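Local coordinates for putative branched chain amino acid ABC transporter, periplasmic amino acid-binding protein (Brucella ovis, PDB 4XFK) that probably serves as the periplasmic substrate-binding component of an ABC-type amino-acid transport system, at residues Met343-Asp347 with Ile386-Gln390; Glu118-Thr123 with Asn137-Arg141. The protein carries 1 engineered substitution. One frame throughout, in Å; residues are numbered along the deposited sequence. Where two conformers were deposited one is given.

Contact 1 of 2, residues Met343-Asp347 with Ile386-Gln390. With NA (sodium ion), chain E.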
ATOM      1  N   MET A 343       5.531  -5.104 -13.805  1.00  9.13           N
ATOM      2  CA  MET A 343       4.310  -5.822 -13.456  1.00  8.97           C
ATOM      3  C   MET A 343       4.430  -7.297 -13.797  1.00  9.75           C
ATOM      4  O   MET A 343       4.783  -7.645 -14.925  1.00 11.28           O
ATOM      5  CB  MET A 343       3.124  -5.226 -14.224  1.00 10.09           C
ATOM      6  CG  MET A 343       1.789  -5.885 -13.913  1.00  9.33           C
ATOM      7  SD  MET A 343       1.305  -5.775 -12.175  1.00  8.90           S
ATOM      8  CE  MET A 343       1.178  -3.998 -11.958  1.00  9.70           C
ATOM      9  N   ARG A 344       4.129  -8.170 -12.839  1.00  8.74           N
ATOM     10  CA  ARG A 344       4.133  -9.601 -13.116  1.00  9.07           C
ATOM     11  C   ARG A 344       2.824  -9.994 -13.793  1.00  8.59           C
ATOM     12  O   ARG A 344       1.738  -9.695 -13.300  1.00  9.74           O
ATOM     13  CB  ARG A 344       4.341 -10.392 -11.837  1.00  9.52           C
ATOM     14  CG  ARG A 344       4.411 -11.883 -12.086  1.00  9.93           C
ATOM     15  CD  ARG A 344       5.050 -12.589 -10.906  1.00 10.48           C
ATOM     16  NE  ARG A 344       4.248 -12.439  -9.690  1.00  9.25           N
ATOM     17  CZ  ARG A 344       4.681 -12.752  -8.474  1.00  8.62           C
ATOM     18  NH1 ARG A 344       5.917 -13.204  -8.307  1.00 10.12           N
ATOM     19  NH2 ARG A 344       3.888 -12.597  -7.424  1.00  9.54           N
ATOM     20  N   SER A 345       2.913 -10.670 -14.931  1.00  9.16           N
ATOM     21  CA  SER A 345       1.712 -10.946 -15.706  0.67  8.97           C
ATOM     22  C   SER A 345       0.843 -12.043 -15.096  1.00  9.26           C
ATOM     23  O   SER A 345      -0.373 -12.023 -15.263  1.00 10.58           O
ATOM     24  CB  SER A 345       2.073 -11.307 -17.142  0.67 11.21           C
ATOM     25  OG  SER A 345       2.859 -12.477 -17.166  0.67 10.57           O
ATOM     26  N   ASP A 346       1.458 -12.977 -14.371  1.00 10.34           N
ATOM     27  CA  ASP A 346       0.728 -14.126 -13.847  1.00  9.97           C
ATOM     28  C   ASP A 346      -0.428 -13.725 -12.950  1.00 10.49           C
ATOM     29  O   ASP A 346      -1.505 -14.333 -12.999  1.00 11.83           O
ATOM     30  CB  ASP A 346       1.651 -15.029 -13.028  1.00 12.02           C
ATOM     31  CG  ASP A 346       2.881 -15.460 -13.780  1.00 15.37           C
ATOM     32  OD1 ASP A 346       3.652 -14.581 -14.229  1.00 16.56           O
ATOM     33  OD2 ASP A 346       3.085 -16.689 -13.903  1.00 18.70           O
ATOM     34  N   ASP A 347      -0.191 -12.721 -12.111  1.00  9.14           N
ATOM     35  CA  ASP A 347      -1.119 -12.391 -11.037  1.00  8.74           C
ATOM     36  C   ASP A 347      -1.395 -10.896 -10.948  1.00  8.08           C
ATOM     37  O   ASP A 347      -2.252 -10.472 -10.187  1.00  9.07           O
ATOM     38  CB  ASP A 347      -0.607 -12.927  -9.689  1.00  9.20           C
ATOM     39  CG  ASP A 347       0.781 -12.402  -9.310  1.00  9.02           C
ATOM     40  OD1 ASP A 347       1.464 -11.745 -10.128  1.00  9.15           O
ATOM     41  OD2 ASP A 347       1.201 -12.676  -8.164  1.00  9.90           O
ATOM     42  N   ILE A 386       9.427  -9.361  -4.240  1.00  9.68           N
ATOM     43  CA  ILE A 386       8.137  -9.873  -4.691  1.00  9.23           C
ATOM     44  C   ILE A 386       7.883 -11.290  -4.166  1.00 10.26           C
ATOM     45  O   ILE A 386       8.800 -12.115  -4.102  1.00 11.62           O
ATOM     46  CB  ILE A 386       8.008  -9.800  -6.236  1.00  8.82           C
ATOM     47  CG1 ILE A 386       6.541  -9.969  -6.645  1.00  8.31           C
ATOM     48  CG2 ILE A 386       8.946 -10.820  -6.944  1.00 11.08           C
ATOM     49  CD1 ILE A 386       6.275  -9.679  -8.106  1.00  8.82           C
ATOM     50  N   ASP A 387       6.648 -11.554  -3.748  1.00  9.20           N
ATOM     51  CA  ASP A 387       6.296 -12.862  -3.208  1.00 10.13           C
ATOM     52  C   ASP A 387       6.091 -13.851  -4.351  1.00  9.83           C
ATOM     53  O   ASP A 387       5.873 -13.443  -5.488  1.00 10.36           O
ATOM     54  CB  ASP A 387       5.040 -12.765  -2.313  1.00 11.06           C
ATOM     55  CG  ASP A 387       3.829 -12.150  -3.026  1.00 12.54           C
ATOM     56  OD1 ASP A 387       3.970 -11.105  -3.699  1.00 12.45           O
ATOM     57  OD2 ASP A 387       2.718 -12.705  -2.880  1.00 14.57           O
ATOM     58  N   PRO A 388       6.171 -15.154  -4.060  1.00 12.32           N
ATOM     59  CA  PRO A 388       5.922 -16.138  -5.118  1.00 12.71           C
ATOM     60  C   PRO A 388       4.480 -16.046  -5.590  1.00 12.22           C
ATOM     61  O   PRO A 388       3.614 -15.613  -4.835  1.00 13.43           O
ATOM     62  CB  PRO A 388       6.146 -17.480  -4.412  1.00 15.87           C
ATOM     63  CG  PRO A 388       6.976 -17.160  -3.221  1.00 17.80           C
ATOM     64  CD  PRO A 388       6.586 -15.782  -2.793  1.00 15.22           C
ATOM     65  N   VAL A 389       4.223 -16.431  -6.832  1.00 11.37           N
ATOM     66  CA  VAL A 389       2.859 -16.489  -7.322  1.00 10.90           C
ATOM     67  C   VAL A 389       2.090 -17.462  -6.431  1.00 12.21           C
ATOM     68  O   VAL A 389       2.538 -18.582  -6.163  1.00 13.56           O
ATOM     69  CB  VAL A 389       2.813 -16.930  -8.790  1.00 10.92           C
ATOM     70  CG1 VAL A 389       1.381 -17.126  -9.243  1.00 11.73           C
ATOM     71  CG2 VAL A 389       3.503 -15.896  -9.663  1.00 11.15           C
ATOM     72  N   GLN A 390       0.948 -17.016  -5.933  1.00 12.31           N
ATOM     73  CA  GLN A 390       0.184 -17.805  -4.980  1.00 12.14           C
ATOM     74  C   GLN A 390      -0.415 -19.034  -5.637  1.00 13.82           C
ATOM     75  O   GLN A 390      -0.814 -18.996  -6.797  1.00 15.05           O
ATOM     76  CB  GLN A 390      -0.919 -16.965  -4.346  1.00 11.52           C
ATOM     77  CG  GLN A 390      -0.419 -15.838  -3.468  1.00 11.86           C
ATOM     78  CD  GLN A 390      -1.555 -14.990  -2.959  1.00 12.16           C
ATOM     79  OE1 GLN A 390      -2.418 -15.465  -2.222  1.00 13.26           O
ATOM     80  NE2 GLN A 390      -1.575 -13.731  -3.361  1.00 11.59           N
TER
HETATM   81 NA    NA E 503       5.150 -12.679 -17.944  1.00 24.99          NA
HETATM   82  O   HOH W   1       5.586 -11.223 -16.015  1.00 15.59           O
HETATM   83  O   HOH W   2       5.092 -14.563 -16.389  1.00 34.52           O
HETATM   84  O   HOH W   3      -0.058 -14.408  -6.570  1.00 11.12           O
HETATM   85  O   HOH W   4       0.740 -12.327  -4.803  1.00 17.22           O
HETATM   86  O   HOH W   5       4.761 -10.450 -19.172  1.00 36.86           O
HETATM   87  O   HOH W   6       7.516 -12.812 -18.672  1.00 36.94           O
HETATM   88  O   HOH W   7       4.381 -14.249 -19.713  1.00 36.01           O

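Contact 2 of 2, residues Glu118-Thr123 with Asn137-Arg141. Engineered in segment 137-141: Arg141 (natural residue His). With ACT (acetate ion), chain B.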
ATOM      1  N   GLU A 118      -3.784  -4.369   0.476  1.00  6.04           N
ATOM      2  CA  GLU A 118      -2.634  -5.271   0.567  1.00  6.48           C
ATOM      3  C   GLU A 118      -2.944  -6.730   0.945  1.00  6.36           C
ATOM      4  O   GLU A 118      -2.030  -7.548   1.084  1.00  7.02           O
ATOM      5  CB  GLU A 118      -1.548  -4.653   1.473  1.00  6.35           C
ATOM      6  CG  GLU A 118      -1.173  -3.232   1.015  1.00  6.74           C
ATOM      7  CD  GLU A 118       0.140  -2.711   1.569  1.00  7.90           C
ATOM      8  OE1 GLU A 118       1.006  -3.516   1.990  1.00  7.92           O
ATOM      9  OE2 GLU A 118       0.303  -1.472   1.563  1.00 10.32           O
ATOM     10  N   ALA A 119      -4.225  -7.068   1.082  1.00  6.45           N
ATOM     11  CA  ALA A 119      -4.602  -8.452   1.396  1.00  6.59           C
ATOM     12  C   ALA A 119      -4.192  -9.424   0.286  1.00  6.52           C
ATOM     13  O   ALA A 119      -4.279  -9.115  -0.900  1.00  7.35           O
ATOM     14  CB  ALA A 119      -6.087  -8.547   1.655  1.00  8.63           C
ATOM     15  N   LEU A 120      -3.763 -10.616   0.680  1.00  7.54           N
ATOM     16  CA  LEU A 120      -3.256 -11.594  -0.275  1.00  7.56           C
ATOM     17  C   LEU A 120      -4.223 -11.959  -1.398  1.00  7.40           C
ATOM     18  O   LEU A 120      -3.806 -12.116  -2.540  1.00  8.60           O
ATOM     19  CB  LEU A 120      -2.843 -12.873   0.461  1.00  9.22           C
ATOM     20  CG  LEU A 120      -1.671 -12.692   1.415  1.00 11.54           C
ATOM     21  CD1 LEU A 120      -1.444 -13.960   2.212  1.00 12.69           C
ATOM     22  CD2 LEU A 120      -0.425 -12.308   0.651  1.00 13.48           C
ATOM     23  N   GLU A 121      -5.506 -12.104  -1.076  1.00  8.49           N
ATOM     24  CA  GLU A 121      -6.473 -12.638  -2.030  1.00  9.38           C
ATOM     25  C   GLU A 121      -6.563 -11.845  -3.332  1.00  8.67           C
ATOM     26  O   GLU A 121      -6.921 -12.400  -4.376  1.00  9.24           O
ATOM     27  CB  GLU A 121      -7.866 -12.746  -1.395  1.00 11.52           C
ATOM     28  CG  GLU A 121      -8.499 -11.405  -1.027  1.00 15.55           C
ATOM     29  CD  GLU A 121      -9.922 -11.545  -0.513  1.00 19.57           C
ATOM     30  OE1 GLU A 121     -10.417 -12.687  -0.434  1.00 21.83           O
ATOM     31  OE2 GLU A 121     -10.555 -10.509  -0.205  1.00 20.89           O
ATOM     32  N   LEU A 122      -6.239 -10.552  -3.284  1.00  8.15           N
ATOM     33  CA  LEU A 122      -6.402  -9.704  -4.461  1.00  8.39           C
ATOM     34  C   LEU A 122      -5.510 -10.133  -5.634  1.00  8.25           C
ATOM     35  O   LEU A 122      -5.843  -9.885  -6.792  1.00  9.29           O
ATOM     36  CB  LEU A 122      -6.227  -8.230  -4.088  1.00  8.66           C
ATOM     37  CG  LEU A 122      -7.244  -7.797  -3.021  1.00 10.45           C
ATOM     38  CD1 LEU A 122      -6.854  -6.477  -2.415  1.00 11.30           C
ATOM     39  CD2 LEU A 122      -8.655  -7.725  -3.604  1.00 12.56           C
ATOM     40  N   THR A 123      -4.398 -10.808  -5.338  1.00  7.38           N
ATOM     41  CA  THR A 123      -3.576 -11.398  -6.391  1.00  8.46           C
ATOM     42  C   THR A 123      -3.511 -12.921  -6.239  1.00  9.09           C
ATOM     43  O   THR A 123      -2.652 -13.577  -6.839  1.00 10.62           O
ATOM     44  CB  THR A 123      -2.147 -10.828  -6.400  1.00  8.36           C
ATOM     45  OG1 THR A 123      -1.576 -10.931  -5.091  1.00  7.98           O
ATOM     46  CG2 THR A 123      -2.153  -9.367  -6.838  1.00  8.53           C
ATOM     47  N   ASN A 137       1.993  -6.387  -0.624  1.00  6.44           N
ATOM     48  CA  ASN A 137       0.940  -7.191  -0.027  1.00  7.20           C
ATOM     49  C   ASN A 137       1.472  -7.740   1.298  1.00  6.03           C
ATOM     50  O   ASN A 137       2.637  -7.500   1.643  1.00  6.65           O
ATOM     51  CB  ASN A 137       0.477  -8.293  -0.992  1.00  7.33           C
ATOM     52  CG  ASN A 137       1.592  -9.239  -1.372  1.00  7.59           C
ATOM     53  OD1 ASN A 137       2.313  -9.742  -0.508  1.00  7.61           O
ATOM     54  ND2 ASN A 137       1.755  -9.474  -2.674  1.00  9.39           N
ATOM     55  N   ALA A 138       0.644  -8.470   2.036  1.00  6.13           N
ATOM     56  CA  ALA A 138       1.049  -8.931   3.362  1.00  6.82           C
ATOM     57  C   ALA A 138       2.342  -9.738   3.340  1.00  7.38           C
ATOM     58  O   ALA A 138       3.175  -9.614   4.237  1.00  7.18           O
ATOM     59  CB  ALA A 138      -0.064  -9.751   3.999  1.00  7.99           C
ATOM     60  N   ALA A 139       2.500 -10.567   2.317  1.00  7.11           N
ATOM     61  CA  ALA A 139       3.682 -11.419   2.219  1.00  7.19           C
ATOM     62  C   ALA A 139       4.943 -10.593   1.998  1.00  8.07           C
ATOM     63  O   ALA A 139       5.962 -10.804   2.656  1.00  9.67           O
ATOM     64  CB  ALA A 139       3.511 -12.460   1.112  1.00  7.87           C
ATOM     65  N   ILE A 140       4.872  -9.644   1.075  1.00  7.35           N
ATOM     66  CA  ILE A 140       6.017  -8.792   0.799  1.00  6.90           C
ATOM     67  C   ILE A 140       6.376  -7.949   2.030  1.00  7.16           C
ATOM     68  O   ILE A 140       7.549  -7.862   2.410  1.00  7.90           O
ATOM     69  CB  ILE A 140       5.747  -7.876  -0.414  1.00  7.23           C
ATOM     70  CG1 ILE A 140       5.516  -8.716  -1.684  1.00  8.29           C
ATOM     71  CG2 ILE A 140       6.881  -6.875  -0.589  1.00  8.56           C
ATOM     72  CD1 ILE A 140       5.025  -7.905  -2.883  1.00  8.95           C
ATOM     73  N   ARG A 141       5.370  -7.325   2.648  1.00  7.14           N
ATOM     74  CA  ARG A 141       5.608  -6.495   3.827  1.00  6.90           C
ATOM     75  C   ARG A 141       6.341  -7.264   4.926  1.00  6.25           C
ATOM     76  O   ARG A 141       7.345  -6.794   5.477  1.00  7.31           O
ATOM     77  CB  ARG A 141       4.293  -5.972   4.414  1.00  6.47           C
ATOM     78  CG  ARG A 141       3.566  -4.917   3.594  1.00  6.76           C
ATOM     79  CD  ARG A 141       4.250  -3.567   3.573  1.00  6.67           C
ATOM     80  NE  ARG A 141       3.343  -2.589   2.980  1.00  5.84           N
ATOM     81  CZ  ARG A 141       3.623  -1.300   2.816  1.00  5.92           C
ATOM     82  NH1 ARG A 141       4.785  -0.807   3.223  1.00  6.64           N
ATOM     83  NH2 ARG A 141       2.736  -0.501   2.239  1.00  7.11           N
TER
HETATM   84  C   ACT B 500      -5.493  -2.865   3.893  1.00  8.13           C
HETATM   85  O   ACT B 500      -6.663  -3.074   4.290  1.00  7.53           O
HETATM   86  OXT ACT B 500      -5.215  -3.258   2.737  1.00  8.42           O
HETATM   87  CH3 ACT B 500      -4.494  -2.175   4.767  1.00  8.58           C

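Contact 1 of 2, residues Met343-Asp347 with Ile386-Gln390
Arg344 and Asp387 meet where NH1 and NH2 of Arg344 both donate to the backbone O of Asp387, NH1 at 2.8 Å and nearly in line with the carbonyl, an end-on grip that gives one oxygen two donors. The pair illustrates how one guanidinium can join two loops, using its edges for polar bonds and its faces for packing. The NE edge turns to Asp347 of its own loop: Arg344 NE reaches Asp347 OD1 at 2.9 Å in an almost straight bond (168°), while Arg344 NH2 forms a salt bridge with Asp347 OD2 at 2.8 Å. With CG anti to the backbone N (chi1 -178°), the arginine leaves its loop toward 386-390, then bends at chi3 (63°) to present both edges. Its faces are filled by methyls: Ile386 CD1 sits 3.4 Å above the plane on one side and Val389 CG2 3.5 Å on the other. A water links Asp347 OD2 to the backbone N of Gln390. Asp387 OD1 bonds Asn137, beyond salt-bridge range of the arginine. In one of its two conformers, Ser345 OG binds a sodium ion, with five waters completing the shell. In this periplasmic binding protein fold, the contact joins the loop after strand 339-343 to the chain after helix 382-385. Three acceptor oxygens round the edge, two close to its plane, and a methyl on each face should hold the guanidinium against rotation, and Asp347 probably stabilises its positive charge.

Contact 2 of 2, residues Glu118-Thr123 with Asn137-Arg141
Glu118 and Arg141 meet as two flat groups edge to edge, their planes only 9° apart. The guanidinium lies side-on, Arg141 NE to Glu118 OE1 and Arg141 NH2 to Glu118 OE2, both at 2.7 Å, and each oxygen uses its syn lone pair. Both bonds are almost straight, at 174°. Arg141, an engineered residue in place of the natural histidine, bends at chi2 (-71°) to bring this edge round, and its remaining nitrogen, NH1, donates to the backbone O of Ser265. Trp168 of helix 167-184 also touches the glutamate side chain. Beside this pair the backbone adds its own link, where the loop after strand 111-114 of the parallel sheet meets the N-capped start of helix 138-152: Ala138 N, in the first turn, donates to Glu118 O at 3.0 Å, and Asn137 CA approaches the same oxygen in a CH...O contact at 3.2 Å. Asn137 is the N-cap, its OD1 accepting from Ile140 N at 3.0 Å, while its amide nitrogen is taken by Asp387. Packing finishes the contact where Leu120 CD2 lies 4.0 Å from Ala139 CB and 4.2 Å from Ala138 CB. The backbone N of Glu118 donates to an acetate, probably from crystallisation, that Ser88 and Tyr166 also hold. The helix start is thus met by acceptors from its cap residue and from 118-123, while in this engineered protein the buried carboxylate probably has its charge largely balanced by Arg141.

In the fold
Followed from the N terminus, the chain first closes contact 2: leaving strand 111-114 of the parallel sheet, it passes through 118-123 and strand 131-133, then returns at the start of helix 138-152. Contact 1 follows much later, joining the turn between strands 339-343 and 350-360 of the mixed sheet to the segment after helix 382-385. The two loops are in series and neither encloses nor crosses the other. Their centres are about 11 Å apart, and segment 386-390, near the C terminus, bridges them: besides Asp387, the side chain of Gln390 reaches contact 2, probably hydrogen-bonding the backbone of Leu120. That segment thereby ties a mixed-sheet turn to the chain bordering strand 131-133 of the parallel sheet.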